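Local coordinates for protein short chain dehydrogenase (A0QTM2 homolog) (Mycobacterium thermoresistibile, PDB 3SC4) that probably catalyses an NAD(P)-dependent oxidation or reduction, as other short-chain dehydrogenases do, at residues A67-V71 and K86-F91. Numbering follows the deposited sequence.
Sequences ALPIV and KTVEQF
Leu68 lays its CD2 methyl against the last turn of the helix, 3.8 Å from Lys86 O, 3.9 Å from Thr87 CA and 4.0 Å from Gln90 CB. With CG anti to the backbone N (chi1 -175°), the isopropyl end is directed at the helix. Lower on the same side chain, CB meets CE2 of the Phe91 ring at 3.7 Å, an oblique approach, while Gln90 CG sits 4.0 Å above the plane of that ring, over its centre. Leu68 thus meets the helix with two parts, its CD2 on the backbone and its CB on the aromatic ring. On the buried side, Ile70 reaches forward with its CD1 methyl, which comes within 3.6 Å of Thr87 OG1, the two side chains crossing at about a right angle. A hydrogen bond with Ala83 O, one turn earlier, meets the polar need of that hydroxyl, which can sit against an aliphatic methyl in a buried place.

The example illustrates how a Rossmann-fold sheet is covered at its margin: residues 67-71 belong to the outermost strand 66-71 of the parallel sheet, and helix 77-91 runs back across it. The axes of 67-71 and 86-91 lie nearly antiparallel, at 156°, and approach to 10.2 Å. Ala67 and Pro69 turn the other way, onto helix 53-63, so the strand is sandwiched between two helix layers.

Toward solvent the fit slackens. Lys86 is extended and reaches across toward the strand, touching with its aliphatic part, CD standing 4.3 Å from Ile70 CG1. Gln90, also exposed, contributes mainly CB and CG: the bend at chi2 (72°) turns its amide away from CD2 of Leu68 and leaves those two carbons to touch the methyl.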
loop_
_atom_site.group_PDB
_atom_site.type_symbol
_atom_site.label_atom_id
_atom_site.label_comp_id
_atom_site.label_asym_id
_atom_site.label_seq_id
_atom_site.Cartn_x
_atom_site.Cartn_y
_atom_site.Cartn_z
ATOM N N ALA B 67 -1.948 22.852 -24.199
ATOM C CA ALA B 67 -2.063 21.423 -23.939
ATOM C C ALA B 67 -0.945 20.648 -24.607
ATOM O O ALA B 67 -0.515 20.981 -25.701
ATOM C CB ALA B 67 -3.413 20.891 -24.401
ATOM N N LEU B 68 -0.478 19.606 -23.926
ATOM C CA LEU B 68 0.531 18.711 -24.469
ATOM C C LEU B 68 0.067 17.280 -24.198
ATOM O O LEU B 68 0.394 16.702 -23.169
ATOM C CB LEU B 68 1.898 18.987 -23.838
ATOM C CG LEU B 68 3.036 18.165 -24.440
ATOM C CD1 LEU B 68 3.292 18.556 -25.901
ATOM C CD2 LEU B 68 4.295 18.314 -23.588
ATOM N N PRO B 69 -0.724 16.718 -25.114
ATOM C CA PRO B 69 -1.123 15.334 -24.933
ATOM C C PRO B 69 0.049 14.440 -25.236
ATOM O O PRO B 69 0.717 14.650 -26.223
ATOM C CB PRO B 69 -2.209 15.147 -25.989
ATOM C CG PRO B 69 -1.817 16.113 -27.103
ATOM C CD PRO B 69 -1.200 17.284 -26.390
ATOM N N ILE B 70 0.296 13.461 -24.379
ATOM C CA ILE B 70 1.427 12.543 -24.519
ATOM C C ILE B 70 0.886 11.114 -24.397
ATOM O O ILE B 70 0.156 10.791 -23.453
ATOM C CB ILE B 70 2.458 12.787 -23.398
ATOM C CG1 ILE B 70 2.890 14.254 -23.420
ATOM C CG2 ILE B 70 3.652 11.846 -23.529
ATOM C CD1 ILE B 70 3.684 14.705 -22.241
ATOM N N VAL B 71 1.228 10.275 -25.365
ATOM C CA VAL B 71 0.977 8.851 -25.251
ATOM C C VAL B 71 2.050 8.196 -24.383
ATOM O O VAL B 71 3.243 8.287 -24.686
ATOM C CB VAL B 71 0.970 8.175 -26.607
ATOM C CG1 VAL B 71 1.093 6.639 -26.445
ATOM C CG2 VAL B 71 -0.293 8.578 -27.360
ATOM N N LYS B 86 9.508 15.328 -21.844
ATOM C CA LYS B 86 8.857 15.999 -22.950
ATOM C C LYS B 86 8.113 17.229 -22.433
ATOM O O LYS B 86 8.094 18.270 -23.089
ATOM C CB LYS B 86 7.919 15.054 -23.696
ATOM C CG LYS B 86 7.651 15.472 -25.099
ATOM C CD LYS B 86 6.496 14.692 -25.735
ATOM C CE LYS B 86 6.174 15.258 -27.153
ATOM N NZ LYS B 86 4.930 14.646 -27.745
ATOM N N THR B 87 7.546 17.118 -21.239
ATOM C CA THR B 87 6.849 18.234 -20.616
ATOM C C THR B 87 7.856 19.360 -20.306
ATOM O O THR B 87 7.598 20.543 -20.583
ATOM C CB THR B 87 6.111 17.750 -19.325
ATOM O OG1 THR B 87 5.119 16.772 -19.678
ATOM C CG2 THR B 87 5.447 18.909 -18.567
ATOM N N VAL B 88 9.007 18.979 -19.750
ATOM C CA VAL B 88 10.049 19.926 -19.393
ATOM C C VAL B 88 10.649 20.630 -20.613
ATOM O O VAL B 88 10.803 21.840 -20.574
ATOM C CB VAL B 88 11.151 19.248 -18.556
ATOM C CG1 VAL B 88 12.423 20.145 -18.424
ATOM C CG2 VAL B 88 10.596 18.875 -17.181
ATOM N N GLU B 89 10.955 19.895 -21.687
ATOM C CA GLU B 89 11.513 20.486 -22.932
ATOM C C GLU B 89 10.546 21.471 -23.589
ATOM O O GLU B 89 10.958 22.428 -24.214
ATOM C CB GLU B 89 11.899 19.401 -23.963
ATOM N N GLN B 90 9.256 21.221 -23.434
ATOM C CA GLN B 90 8.212 22.038 -24.040
ATOM C C GLN B 90 7.860 23.246 -23.160
ATOM O O GLN B 90 7.713 24.348 -23.675
ATOM C CB GLN B 90 6.977 21.153 -24.273
ATOM C CG GLN B 90 5.792 21.805 -24.953
ATOM C CD GLN B 90 6.027 22.069 -26.426
ATOM O OE1 GLN B 90 6.460 21.184 -27.170
ATOM N NE2 GLN B 90 5.734 23.287 -26.859
ATOM N N PHE B 91 7.729 23.044 -21.844
ATOM C CA PHE B 91 7.220 24.104 -20.939
ATOM C C PHE B 91 8.217 24.641 -19.922
ATOM O O PHE B 91 7.959 25.665 -19.285
ATOM C CB PHE B 91 5.971 23.626 -20.181
ATOM C CG PHE B 91 4.787 23.381 -21.059
ATOM C CD1 PHE B 91 4.306 24.378 -21.887
ATOM C CD2 PHE B 91 4.150 22.157 -21.054
ATOM C CE1 PHE B 91 3.217 24.149 -22.690
ATOM C CE2 PHE B 91 3.050 21.919 -21.850
ATOM C CZ PHE B 91 2.588 22.912 -22.673
#